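Putative capsid protein of prophage (Escherichia coli CFT073, PDB 3BQW) probably builds the shell of a tailed-phage head as a major coat protein. Local coordinates at residues Glu137-Asn142 / Asn149-Glu154; Ser80-Gly85 / Tyr159-Lys164; Leu34-Val39 / Asn142-Gly147. All blocks are in the same frame, centred on the assembly; numbering follows the deposited sequence.

Interaction 1 of 3, residues Glu137-Asn142 / Asn149-Glu154; sequences EWLAVN and NIIEGE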
ATOM      1  N   GLU A 137       0.691  -0.010   1.704  1.00 22.60           N
ATOM      2  CA  GLU A 137       0.219   1.100   0.859  1.00 22.87           C
ATOM      3  C   GLU A 137       0.670   2.420   1.421  1.00 23.10           C
ATOM      4  O   GLU A 137       1.019   3.323   0.655  1.00 23.64           O
ATOM      5  CB  GLU A 137      -1.312   1.090   0.713  1.00 22.74           C
ATOM      6  CG  GLU A 137      -1.943   2.226  -0.102  1.00 21.52           C
ATOM      7  CD  GLU A 137      -1.735   2.109  -1.604  1.00 20.95           C
ATOM      8  OE1 GLU A 137      -0.965   1.233  -2.044  1.00 20.73           O
ATOM      9  OE2 GLU A 137      -2.303   2.941  -2.369  1.00 19.85           O
ATOM     10  N   TRP A 138       0.642   2.533   2.749  1.00 23.02           N
ATOM     11  CA  TRP A 138       1.138   3.699   3.453  1.00 23.43           C
ATOM     12  C   TRP A 138       2.613   3.911   3.123  1.00 22.91           C
ATOM     13  O   TRP A 138       3.022   4.994   2.763  1.00 22.42           O
ATOM     14  CB  TRP A 138       0.942   3.516   4.963  1.00 24.29           C
ATOM     15  CG  TRP A 138       1.440   4.633   5.791  1.00 25.22           C
ATOM     16  CD1 TRP A 138       0.913   5.901   5.868  1.00 26.39           C
ATOM     17  CD2 TRP A 138       2.565   4.612   6.680  1.00 25.43           C
ATOM     18  NE1 TRP A 138       1.648   6.659   6.734  1.00 26.75           N
ATOM     19  CE2 TRP A 138       2.665   5.892   7.253  1.00 27.71           C
ATOM     20  CE3 TRP A 138       3.508   3.631   7.036  1.00 28.58           C
ATOM     21  CZ2 TRP A 138       3.669   6.222   8.190  1.00 28.19           C
ATOM     22  CZ3 TRP A 138       4.492   3.943   7.969  1.00 27.09           C
ATOM     23  CH2 TRP A 138       4.581   5.241   8.521  1.00 27.78           C
ATOM     24  N   LEU A 139       3.397   2.838   3.229  1.00 22.56           N
ATOM     25  CA  LEU A 139       4.788   2.874   2.863  1.00 21.38           C
ATOM     26  C   LEU A 139       4.965   3.235   1.382  1.00 21.57           C
ATOM     27  O   LEU A 139       5.824   4.014   1.065  1.00 21.61           O
ATOM     28  CB  LEU A 139       5.458   1.530   3.180  1.00 20.90           C
ATOM     29  CG  LEU A 139       5.726   1.244   4.659  1.00 20.59           C
ATOM     30  CD1 LEU A 139       6.213  -0.209   4.857  1.00 20.93           C
ATOM     31  CD2 LEU A 139       6.694   2.224   5.235  1.00 18.74           C
ATOM     32  N   ALA A 140       4.151   2.668   0.492  1.00 21.30           N
ATOM     33  CA  ALA A 140       4.206   2.954  -0.952  1.00 21.49           C
ATOM     34  C   ALA A 140       3.934   4.436  -1.299  1.00 22.02           C
ATOM     35  O   ALA A 140       4.701   5.078  -2.042  1.00 20.85           O
ATOM     36  CB  ALA A 140       3.216   2.041  -1.709  1.00 21.72           C
ATOM     37  N   VAL A 141       2.854   4.976  -0.744  1.00 22.05           N
ATOM     38  CA  VAL A 141       2.489   6.344  -1.001  1.00 22.65           C
ATOM     39  C   VAL A 141       3.537   7.293  -0.425  1.00 22.89           C
ATOM     40  O   VAL A 141       3.905   8.266  -1.056  1.00 23.94           O
ATOM     41  CB  VAL A 141       1.090   6.709  -0.446  1.00 22.77           C
ATOM     42  CG1 VAL A 141       0.812   8.209  -0.680  1.00 21.98           C
ATOM     43  CG2 VAL A 141       0.002   5.848  -1.096  1.00 22.91           C
ATOM     44  N   ASN A 142       4.011   7.017   0.773  1.00 23.14           N
ATOM     45  CA  ASN A 142       5.091   7.823   1.345  1.00 23.62           C
ATOM     46  C   ASN A 142       6.371   7.813   0.502  1.00 22.39           C
ATOM     47  O   ASN A 142       6.999   8.836   0.322  1.00 22.63           O
ATOM     48  CB  ASN A 142       5.375   7.381   2.780  1.00 24.28           C
ATOM     49  CG  ASN A 142       4.249   7.760   3.754  1.00 27.74           C
ATOM     50  OD1 ASN A 142       3.215   8.261   3.360  1.00 31.96           O
ATOM     51  ND2 ASN A 142       4.454   7.480   5.031  1.00 33.47           N
ATOM     52  N   ASN A 149      10.541   6.454   3.915  1.00 25.42           N
ATOM     53  CA  ASN A 149       9.750   5.637   4.816  1.00 25.29           C
ATOM     54  C   ASN A 149      10.388   5.636   6.203  1.00 25.56           C
ATOM     55  O   ASN A 149      11.627   5.527   6.334  1.00 24.76           O
ATOM     56  CB  ASN A 149       9.700   4.177   4.344  1.00 25.54           C
ATOM     57  CG  ASN A 149       8.877   3.973   3.098  1.00 26.86           C
ATOM     58  OD1 ASN A 149       8.038   4.815   2.708  1.00 27.85           O
ATOM     59  ND2 ASN A 149       9.103   2.840   2.456  1.00 23.05           N
ATOM     60  N   ILE A 150       9.539   5.708   7.230  1.00 26.10           N
ATOM     61  CA  ILE A 150       9.950   5.410   8.595  1.00 26.91           C
ATOM     62  C   ILE A 150       9.588   3.973   8.921  1.00 27.71           C
ATOM     63  O   ILE A 150       8.434   3.594   8.868  1.00 27.95           O
ATOM     64  CB  ILE A 150       9.317   6.366   9.604  1.00 27.35           C
ATOM     65  CG1 ILE A 150       9.937   7.757   9.430  1.00 27.04           C
ATOM     66  CG2 ILE A 150       9.530   5.841  11.083  1.00 25.21           C
ATOM     67  CD1 ILE A 150       9.077   8.889   9.939  1.00 29.11           C
ATOM     68  N   ILE A 151      10.602   3.168   9.228  1.00 28.90           N
ATOM     69  CA  ILE A 151      10.428   1.743   9.447  1.00 29.37           C
ATOM     70  C   ILE A 151      10.483   1.440  10.949  1.00 31.03           C
ATOM     71  O   ILE A 151      11.414   1.846  11.649  1.00 29.57           O
ATOM     72  CB  ILE A 151      11.505   0.925   8.672  1.00 29.27           C
ATOM     73  CG1 ILE A 151      11.526   1.305   7.174  1.00 28.94           C
ATOM     74  CG2 ILE A 151      11.332  -0.604   8.880  1.00 29.17           C
ATOM     75  CD1 ILE A 151      10.142   1.339   6.474  1.00 28.88           C
ATOM     76  N   GLU A 152       9.457   0.735  11.422  1.00 33.70           N
ATOM     77  CA  GLU A 152       9.367   0.239  12.795  1.00 36.74           C
ATOM     78  C   GLU A 152       8.895  -1.225  12.775  1.00 37.66           C
ATOM     79  O   GLU A 152       8.215  -1.659  11.843  1.00 37.39           O
ATOM     80  CB  GLU A 152       8.368   1.051  13.628  1.00 37.00           C
ATOM     81  CG  GLU A 152       7.889   2.363  13.005  1.00 39.71           C
ATOM     82  CD  GLU A 152       6.945   3.154  13.922  1.00 39.65           C
ATOM     83  OE1 GLU A 152       6.501   2.589  14.958  1.00 42.87           O
ATOM     84  OE2 GLU A 152       6.673   4.344  13.612  1.00 43.25           O
ATOM     85  N   GLY A 153       9.220  -1.972  13.823  1.00 39.31           N
ATOM     86  CA  GLY A 153       8.763  -3.354  13.904  1.00 40.87           C
ATOM     87  C   GLY A 153       9.314  -4.135  15.073  1.00 42.30           C
ATOM     88  O   GLY A 153      10.104  -3.629  15.871  1.00 42.69           O
ATOM     89  N   GLU A 154       8.885  -5.386  15.159  1.00 44.13           N
ATOM     90  CA  GLU A 154       9.321  -6.293  16.220  1.00 45.10           C
ATOM     91  C   GLU A 154      10.832  -6.476  16.099  1.00 44.85           C
ATOM     92  O   GLU A 154      11.344  -6.826  15.020  1.00 45.48           O
ATOM     93  CB  GLU A 154       8.607  -7.669  16.107  1.00 45.82           C
ATOM     94  CG  GLU A 154       7.067  -7.627  15.840  1.00 48.20           C
ATOM     95  CD  GLU A 154       6.250  -7.096  17.028  1.00 52.38           C
ATOM     96  OE1 GLU A 154       6.668  -7.349  18.201  1.00 55.86           O
ATOM     97  OE2 GLU A 154       5.194  -6.442  16.781  1.00 52.40           O
TER
HETATM   98  O   HOH W   1       6.669   5.947   6.296  1.00 37.40           O
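Leu139 and Asn149 both send CG to the side of their backbone N, opposite the carbonyl carbon (chi1 -74° and -71°), and the two side chains meet at about a right angle. The touching branch of Leu139 is CD2, which lies 3.5 Å from Asn149 CG; the outer part of the leucine thus packs across the asparagine side chain. The same methyl reaches Ile151, two residues along the strand, with Leu139 CD2 at 3.8 Å from Ile151 CD1.

A water bridges the two segments. It accepts a hydrogen bond from Asn142 ND2 at 3.0 Å and another from Ile150 N, also at 3.0 Å, and so ties a helix side chain to the strand backbone. Both the water and Asn142 ND2 lie over one face of the Trp138 indole, displaced toward its rim. Trp138 also comes near the strand itself, with CZ3 4.1 Å from Ile150 O in an oblique approach.

Helix 113-146 runs roughly antiparallel to strand 148-151 here, at 143° between the short segments and 8.7 Å between their axes: the chain leaves the helix and the strand runs back along it. Strand 159-162 pairs antiparallel with strand 148-151, while Gln336 and Pro337 at strand 327-338 pack against Leu139, and Tyr266 meets Trp138.

Interaction 2 of 3, residues Ser80-Gly85 / Tyr159-Lys164; sequences STIKPG and YEIDWK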
ATOM      1  N   SER A  80      22.467  -2.012   0.559  1.00 26.61           N
ATOM      2  CA  SER A  80      21.555  -2.899  -0.155  1.00 27.58           C
ATOM      3  C   SER A  80      20.865  -3.886   0.788  1.00 27.29           C
ATOM      4  O   SER A  80      19.994  -4.650   0.377  1.00 28.29           O
ATOM      5  CB  SER A  80      22.307  -3.627  -1.271  1.00 27.77           C
ATOM      6  OG  SER A  80      23.307  -4.470  -0.733  1.00 30.08           O
ATOM      7  N   THR A  81      21.241  -3.849   2.057  1.00 27.39           N
ATOM      8  CA  THR A  81      20.578  -4.612   3.100  1.00 28.14           C
ATOM      9  C   THR A  81      19.562  -3.723   3.806  1.00 28.84           C
ATOM     10  O   THR A  81      19.935  -2.720   4.421  1.00 28.32           O
ATOM     11  CB  THR A  81      21.603  -5.147   4.112  1.00 28.33           C
ATOM     12  OG1 THR A  81      22.605  -5.867   3.397  1.00 28.55           O
ATOM     13  CG2 THR A  81      20.961  -6.072   5.145  1.00 27.60           C
ATOM     14  N   ILE A  82      18.287  -4.105   3.705  1.00 29.34           N
ATOM     15  CA  ILE A  82      17.172  -3.369   4.290  1.00 29.75           C
ATOM     16  C   ILE A  82      16.488  -4.252   5.335  1.00 29.41           C
ATOM     17  O   ILE A  82      16.134  -5.387   5.051  1.00 30.00           O
ATOM     18  CB  ILE A  82      16.121  -2.983   3.213  1.00 30.10           C
ATOM     19  CG1 ILE A  82      16.760  -2.190   2.061  1.00 31.31           C
ATOM     20  CG2 ILE A  82      14.927  -2.236   3.847  1.00 30.43           C
ATOM     21  CD1 ILE A  82      17.189  -0.810   2.395  1.00 31.75           C
ATOM     22  N   LYS A  83      16.293  -3.727   6.536  1.00 29.62           N
ATOM     23  CA  LYS A  83      15.580  -4.443   7.588  1.00 29.43           C
ATOM     24  C   LYS A  83      14.093  -4.068   7.508  1.00 28.75           C
ATOM     25  O   LYS A  83      13.733  -2.931   7.694  1.00 28.51           O
ATOM     26  CB  LYS A  83      16.193  -4.117   8.959  1.00 30.13           C
ATOM     27  CG  LYS A  83      15.542  -4.837  10.179  1.00 31.77           C
ATOM     28  CD  LYS A  83      15.753  -6.382  10.273  1.00 31.77           C
ATOM     29  CE  LYS A  83      14.581  -7.105  10.975  1.00 34.70           C
ATOM     30  NZ  LYS A  83      13.140  -6.708  10.534  1.00 32.27           N
ATOM     31  N   PRO A  84      13.224  -5.019   7.136  1.00 28.25           N
ATOM     32  CA  PRO A  84      11.798  -4.677   7.064  1.00 27.61           C
ATOM     33  C   PRO A  84      11.109  -4.540   8.433  1.00 26.62           C
ATOM     34  O   PRO A  84      11.577  -5.074   9.415  1.00 26.50           O
ATOM     35  CB  PRO A  84      11.217  -5.836   6.277  1.00 27.48           C
ATOM     36  CG  PRO A  84      12.093  -6.997   6.666  1.00 28.67           C
ATOM     37  CD  PRO A  84      13.478  -6.413   6.728  1.00 28.56           C
ATOM     38  N   GLY A  85      10.014  -3.789   8.475  1.00 26.14           N
ATOM     39  CA  GLY A  85       9.168  -3.726   9.652  1.00 25.78           C
ATOM     40  C   GLY A  85       8.412  -5.041   9.776  1.00 26.12           C
ATOM     41  O   GLY A  85       7.615  -5.382   8.915  1.00 26.60           O
ATOM     42  N   TYR A 159      13.951   3.397  12.213  1.00 29.16           N
ATOM     43  CA  TYR A 159      14.926   4.087  11.340  1.00 27.23           C
ATOM     44  C   TYR A 159      14.264   4.557  10.041  1.00 26.07           C
ATOM     45  O   TYR A 159      13.151   4.158   9.737  1.00 24.93           O
ATOM     46  CB  TYR A 159      16.096   3.166  11.026  1.00 26.82           C
ATOM     47  CG  TYR A 159      15.792   2.085  10.007  1.00 25.98           C
ATOM     48  CD1 TYR A 159      16.165   2.249   8.666  1.00 24.31           C
ATOM     49  CD2 TYR A 159      15.135   0.891  10.381  1.00 26.87           C
ATOM     50  CE1 TYR A 159      15.888   1.293   7.726  1.00 24.45           C
ATOM     51  CE2 TYR A 159      14.859  -0.118   9.423  1.00 24.81           C
ATOM     52  CZ  TYR A 159      15.223   0.107   8.100  1.00 26.07           C
ATOM     53  OH  TYR A 159      14.983  -0.840   7.130  1.00 25.06           O
ATOM     54  N   GLU A 160      14.969   5.398   9.286  1.00 25.55           N
ATOM     55  CA  GLU A 160      14.455   5.971   8.037  1.00 24.83           C
ATOM     56  C   GLU A 160      15.140   5.326   6.839  1.00 24.00           C
ATOM     57  O   GLU A 160      16.341   5.124   6.845  1.00 23.16           O
ATOM     58  CB  GLU A 160      14.656   7.493   7.988  1.00 24.65           C
ATOM     59  CG  GLU A 160      14.147   8.130   6.690  1.00 24.25           C
ATOM     60  CD  GLU A 160      14.662   9.522   6.465  1.00 25.68           C
ATOM     61  OE1 GLU A 160      15.833   9.672   6.025  1.00 24.63           O
ATOM     62  OE2 GLU A 160      13.883  10.470   6.702  1.00 25.46           O
ATOM     63  N   ILE A 161      14.337   4.979   5.835  1.00 24.41           N
ATOM     64  CA  ILE A 161      14.811   4.652   4.499  1.00 24.65           C
ATOM     65  C   ILE A 161      14.563   5.874   3.635  1.00 24.96           C
ATOM     66  O   ILE A 161      13.450   6.431   3.629  1.00 25.77           O
ATOM     67  CB  ILE A 161      14.030   3.475   3.848  1.00 24.73           C
ATOM     68  CG1 ILE A 161      14.290   2.176   4.585  1.00 24.95           C
ATOM     69  CG2 ILE A 161      14.431   3.307   2.382  1.00 24.53           C
ATOM     70  CD1 ILE A 161      13.275   1.052   4.203  1.00 25.28           C
ATOM     71  N   ASP A 162      15.585   6.266   2.893  1.00 24.77           N
ATOM     72  CA  ASP A 162      15.489   7.378   1.975  1.00 25.14           C
ATOM     73  C   ASP A 162      15.940   6.926   0.583  1.00 25.11           C
ATOM     74  O   ASP A 162      17.103   6.568   0.369  1.00 25.42           O
ATOM     75  CB  ASP A 162      16.337   8.541   2.480  1.00 24.62           C
ATOM     76  CG  ASP A 162      16.176   9.795   1.663  1.00 25.60           C
ATOM     77  OD1 ASP A 162      15.313   9.838   0.751  1.00 26.70           O
ATOM     78  OD2 ASP A 162      16.922  10.768   1.944  1.00 26.22           O
ATOM     79  N   TRP A 163      14.987   6.920  -0.338  1.00 25.65           N
ATOM     80  CA  TRP A 163      15.228   6.573  -1.748  1.00 26.21           C
ATOM     81  C   TRP A 163      15.795   7.757  -2.537  1.00 26.75           C
ATOM     82  O   TRP A 163      16.123   7.609  -3.706  1.00 27.09           O
ATOM     83  CB  TRP A 163      13.940   6.107  -2.392  1.00 26.17           C
ATOM     84  CG  TRP A 163      13.298   4.915  -1.674  1.00 25.92           C
ATOM     85  CD1 TRP A 163      12.154   4.926  -0.915  1.00 25.74           C
ATOM     86  CD2 TRP A 163      13.803   3.570  -1.629  1.00 25.17           C
ATOM     87  NE1 TRP A 163      11.910   3.658  -0.420  1.00 25.76           N
ATOM     88  CE2 TRP A 163      12.893   2.808  -0.847  1.00 25.62           C
ATOM     89  CE3 TRP A 163      14.931   2.933  -2.174  1.00 23.96           C
ATOM     90  CZ2 TRP A 163      13.071   1.449  -0.605  1.00 24.71           C
ATOM     91  CZ3 TRP A 163      15.109   1.579  -1.934  1.00 25.03           C
ATOM     92  CH2 TRP A 163      14.179   0.846  -1.150  1.00 25.49           C
ATOM     93  N   LYS A 164      15.901   8.912  -1.873  1.00 27.40           N
ATOM     94  CA  LYS A 164      16.543  10.129  -2.387  1.00 28.26           C
ATOM     95  C   LYS A 164      15.827  10.602  -3.648  1.00 27.50           C
ATOM     96  O   LYS A 164      16.415  10.653  -4.728  1.00 27.86           O
ATOM     97  CB  LYS A 164      18.058   9.936  -2.650  1.00 28.83           C
ATOM     98  CG  LYS A 164      18.934   9.524  -1.434  1.00 31.44           C
ATOM     99  CD  LYS A 164      19.691  10.664  -0.752  1.00 33.51           C
ATOM    100  CE  LYS A 164      20.985  10.184  -0.032  1.00 34.69           C
ATOM    101  NZ  LYS A 164      21.417  11.084   1.110  1.00 36.25           N
TER
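Tyr159 reaches across to the backbone of Lys83: its OH donates a short hydrogen bond to Lys83 O, 2.5 Å long. The acceptor sits at the edge of the phenol ring, in its plane. Seen from the carbonyl, the hydroxyl arrives at a C=O...donor angle of 127° and is tilted 26° from the carbonyl plane. Two aliphatic groups lie near the hydroxyl: Ile82 CG2 is 3.6 Å from Tyr159 OH, and Lys83 CB stands 3.9 Å from it. Ile82 CG2 also packs on Ile161 CD1 at 3.7 Å, so one methyl serves both inward-facing residues of strand 159-162, and the isoleucine crosses each of them at about a right angle.

Tyr159 can extend toward Lys83 because its CG lies between the backbone N and the carbonyl carbon (chi1 76°). Strand 159-162 is an inner strand of a four-stranded antiparallel sheet, order 70-79, 61-67, 159-162, 148-151. The facing residues 81-82 belong to a separate two-stranded pair with 47-48. Ile82 joins the two small sheets by side-chain packing, also resting on Ala61 and Cys63 of strand 61-67, while Tyr159 bonds to the loop just beyond strand 81-82.

Further out, Ile161 CG2 lies 3.6 Å above the plane of the Trp163 indole, toward its rim. Asp162 turns the chain after the strand: its OD1 accepts from Lys164 N at 2.8 Å, the amide coming from above the carboxylate plane, which makes an Asx turn. Asp162 OD2 is taken up by Arg73, whose other terminal nitrogen forms a salt bridge with Glu160.

Interaction 3 of 3, residues Leu34-Val39 / Asn142-Gly147; sequences LFFPNV and NAVTTG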
ATOM      1  N   LEU A  34      -0.137  -0.162  -8.875  1.00 22.43           N
ATOM      2  CA  LEU A  34       0.409   0.526 -10.028  1.00 22.96           C
ATOM      3  C   LEU A  34       1.929   0.470 -10.034  1.00 22.89           C
ATOM      4  O   LEU A  34       2.547   0.223 -11.078  1.00 23.61           O
ATOM      5  CB  LEU A  34      -0.042   1.992 -10.047  1.00 23.52           C
ATOM      6  CG  LEU A  34      -1.510   2.244 -10.390  1.00 24.82           C
ATOM      7  CD1 LEU A  34      -1.861   3.689 -10.166  1.00 24.65           C
ATOM      8  CD2 LEU A  34      -1.781   1.832 -11.816  1.00 24.22           C
ATOM      9  N   PHE A  35       2.531   0.696  -8.866  1.00 22.08           N
ATOM     10  CA  PHE A  35       3.939   1.051  -8.808  1.00 22.10           C
ATOM     11  C   PHE A  35       4.824   0.041  -8.066  1.00 21.52           C
ATOM     12  O   PHE A  35       6.048   0.124  -8.151  1.00 21.19           O
ATOM     13  CB  PHE A  35       4.081   2.474  -8.197  1.00 22.04           C
ATOM     14  CG  PHE A  35       3.325   3.537  -8.951  1.00 21.62           C
ATOM     15  CD1 PHE A  35       3.549   3.732 -10.319  1.00 24.11           C
ATOM     16  CD2 PHE A  35       2.423   4.363  -8.303  1.00 22.26           C
ATOM     17  CE1 PHE A  35       2.857   4.697 -11.033  1.00 23.52           C
ATOM     18  CE2 PHE A  35       1.728   5.343  -9.006  1.00 23.49           C
ATOM     19  CZ  PHE A  35       1.947   5.517 -10.375  1.00 22.76           C
ATOM     20  N   PHE A  36       4.210  -0.889  -7.332  1.00 21.73           N
ATOM     21  CA  PHE A  36       4.932  -1.917  -6.585  1.00 21.16           C
ATOM     22  C   PHE A  36       4.257  -3.279  -6.712  1.00 22.11           C
ATOM     23  O   PHE A  36       4.075  -3.982  -5.703  1.00 21.43           O
ATOM     24  CB  PHE A  36       5.030  -1.545  -5.106  1.00 21.39           C
ATOM     25  CG  PHE A  36       5.601  -0.184  -4.849  1.00 22.17           C
ATOM     26  CD1 PHE A  36       6.951  -0.014  -4.615  1.00 21.42           C
ATOM     27  CD2 PHE A  36       4.768   0.941  -4.833  1.00 22.14           C
ATOM     28  CE1 PHE A  36       7.466   1.260  -4.379  1.00 21.67           C
ATOM     29  CE2 PHE A  36       5.271   2.193  -4.614  1.00 21.68           C
ATOM     30  CZ  PHE A  36       6.625   2.363  -4.384  1.00 21.36           C
ATOM     31  N   PRO A  37       3.858  -3.660  -7.945  1.00 22.72           N
ATOM     32  CA  PRO A  37       2.994  -4.832  -8.120  1.00 23.25           C
ATOM     33  C   PRO A  37       3.687  -6.188  -8.012  1.00 23.71           C
ATOM     34  O   PRO A  37       3.024  -7.205  -7.755  1.00 23.71           O
ATOM     35  CB  PRO A  37       2.452  -4.648  -9.548  1.00 23.31           C
ATOM     36  CG  PRO A  37       3.551  -3.968 -10.252  1.00 23.08           C
ATOM     37  CD  PRO A  37       4.164  -3.026  -9.238  1.00 22.39           C
ATOM     38  N   ASN A  38       4.999  -6.214  -8.248  1.00 23.60           N
ATOM     39  CA  ASN A  38       5.768  -7.447  -8.147  1.00 23.06           C
ATOM     40  C   ASN A  38       6.080  -7.812  -6.699  1.00 22.72           C
ATOM     41  O   ASN A  38       5.845  -7.020  -5.755  1.00 22.37           O
ATOM     42  CB  ASN A  38       7.056  -7.322  -8.955  1.00 23.47           C
ATOM     43  CG  ASN A  38       6.780  -7.018 -10.426  1.00 24.51           C
ATOM     44  OD1 ASN A  38       7.297  -6.064 -10.995  1.00 27.08           O
ATOM     45  ND2 ASN A  38       5.910  -7.784 -11.004  1.00 27.23           N
ATOM     46  N   VAL A  39       6.581  -9.030  -6.536  1.00 22.09           N
ATOM     47  CA  VAL A  39       6.856  -9.590  -5.236  1.00 22.39           C
ATOM     48  C   VAL A  39       8.184 -10.317  -5.277  1.00 22.59           C
ATOM     49  O   VAL A  39       8.570 -10.914  -6.311  1.00 21.79           O
ATOM     50  CB  VAL A  39       5.721 -10.545  -4.753  1.00 23.17           C
ATOM     51  CG1 VAL A  39       6.189 -11.421  -3.548  1.00 22.96           C
ATOM     52  CG2 VAL A  39       4.446  -9.741  -4.414  1.00 21.56           C
ATOM     53  N   ASN A 142       4.011   7.017   0.773  1.00 23.14           N
ATOM     54  CA  ASN A 142       5.091   7.823   1.345  1.00 23.62           C
ATOM     55  C   ASN A 142       6.371   7.813   0.502  1.00 22.39           C
ATOM     56  O   ASN A 142       6.999   8.836   0.322  1.00 22.63           O
ATOM     57  CB  ASN A 142       5.375   7.381   2.780  1.00 24.28           C
ATOM     58  CG  ASN A 142       4.249   7.760   3.754  1.00 27.74           C
ATOM     59  OD1 ASN A 142       3.215   8.261   3.360  1.00 31.96           O
ATOM     60  ND2 ASN A 142       4.454   7.480   5.031  1.00 33.47           N
ATOM     61  N   ALA A 143       6.754   6.658  -0.013  1.00 22.20           N
ATOM     62  CA  ALA A 143       7.945   6.562  -0.846  1.00 22.59           C
ATOM     63  C   ALA A 143       7.803   7.426  -2.103  1.00 22.99           C
ATOM     64  O   ALA A 143       8.674   8.211  -2.414  1.00 23.50           O
ATOM     65  CB  ALA A 143       8.231   5.111  -1.215  1.00 21.98           C
ATOM     66  N   VAL A 144       6.682   7.286  -2.797  1.00 24.07           N
ATOM     67  CA  VAL A 144       6.403   8.012  -4.038  1.00 24.71           C
ATOM     68  C   VAL A 144       6.324   9.516  -3.805  1.00 24.96           C
ATOM     69  O   VAL A 144       6.830  10.282  -4.623  1.00 26.07           O
ATOM     70  CB  VAL A 144       5.077   7.492  -4.687  1.00 24.65           C
ATOM     71  CG1 VAL A 144       4.544   8.463  -5.752  1.00 25.92           C
ATOM     72  CG2 VAL A 144       5.296   6.095  -5.258  1.00 23.53           C
ATOM     73  N   THR A 145       5.713   9.941  -2.692  1.00 24.76           N
ATOM     74  CA  THR A 145       5.415  11.356  -2.476  1.00 24.24           C
ATOM     75  C   THR A 145       6.496  12.129  -1.718  1.00 24.92           C
ATOM     76  O   THR A 145       6.545  13.359  -1.794  1.00 24.89           O
ATOM     77  CB  THR A 145       4.051  11.556  -1.771  1.00 24.49           C
ATOM     78  OG1 THR A 145       4.055  10.939  -0.470  1.00 21.40           O
ATOM     79  CG2 THR A 145       2.911  10.969  -2.628  1.00 22.99           C
ATOM     80  N   THR A 146       7.327  11.422  -0.952  1.00 25.35           N
ATOM     81  CA  THR A 146       8.381  12.061  -0.145  1.00 24.73           C
ATOM     82  C   THR A 146       9.757  11.436  -0.348  1.00 24.92           C
ATOM     83  O   THR A 146      10.727  11.946   0.176  1.00 25.23           O
ATOM     84  CB  THR A 146       8.077  11.962   1.378  1.00 25.16           C
ATOM     85  OG1 THR A 146       8.220  10.598   1.833  1.00 22.49           O
ATOM     86  CG2 THR A 146       6.675  12.508   1.715  1.00 24.38           C
ATOM     87  N   GLY A 147       9.829  10.309  -1.052  1.00 25.34           N
ATOM     88  CA  GLY A 147      11.055   9.512  -1.153  1.00 25.29           C
ATOM     89  C   GLY A 147      11.498   8.802   0.111  1.00 25.23           C
ATOM     90  O   GLY A 147      12.576   8.207   0.129  1.00 25.35           O
TER
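Phe36 points its ring at the last turn of helix 113-146, where Ala143 and Val144 receive it. The walk begins with Asn142, which works within the helix: its carbonyl O accepts from Thr146 N at 2.9 Å and from Thr146 OG1 at 2.6 Å, the two donors arriving from opposite faces of the carbonyl plane. Next comes Ala143, whose CB lies 4.5 Å from Phe36 CZ, a loose and oblique contact. Val144 makes the closer one. Its CG2 is the branch beside the backbone N, since CG1 takes the position anti to it (chi1 164°), and this methyl meets the edge of the Phe36 ring near its plane, 4.0 Å from CE2. Val144 also packs on Val283 and Phe345. Thr145 bonds its hydroxyl back to Val141 O, and Thr146 links on to Lys148 N. With Gly147, at a positive phi of 69°, the chain leaves the helix.

Phe36 itself is the first residue beyond helix 30-35, just ahead of strand 38-41. The arrangement is a small buried apolar contact between a short N-terminal helix-to-strand turn and the end of a long helix, which is probably the spine helix of an HK97-like capsid protein fold.

Overall arrangement
Interactions 1 and 3 use successive turns of helix 113-146 and share Asn142; their centres are 11 Å apart, and Ala140 CB touches Phe36 CE2 at 3.6 Å. Interaction 1 passes directly into interaction 2, 10 Å away between centres, because strands 148-151 and 159-162 are neighbours in one sheet: Ile151 N lies 2.8 Å from Tyr159 O, a probable hydrogen bond, and Ile151 CG1 packs 3.5 Å from Ile161 CD1. Interactions 2 and 3, 13 Å apart between centres, meet where the helix ends, through a probable hydrogen bond from Trp163 N to Gly147 O (2.8 Å). Interactions 1 and 3 set strand 148-151 and Phe36 against the helix end; interaction 2 links that strand's neighbour to residues 82-83.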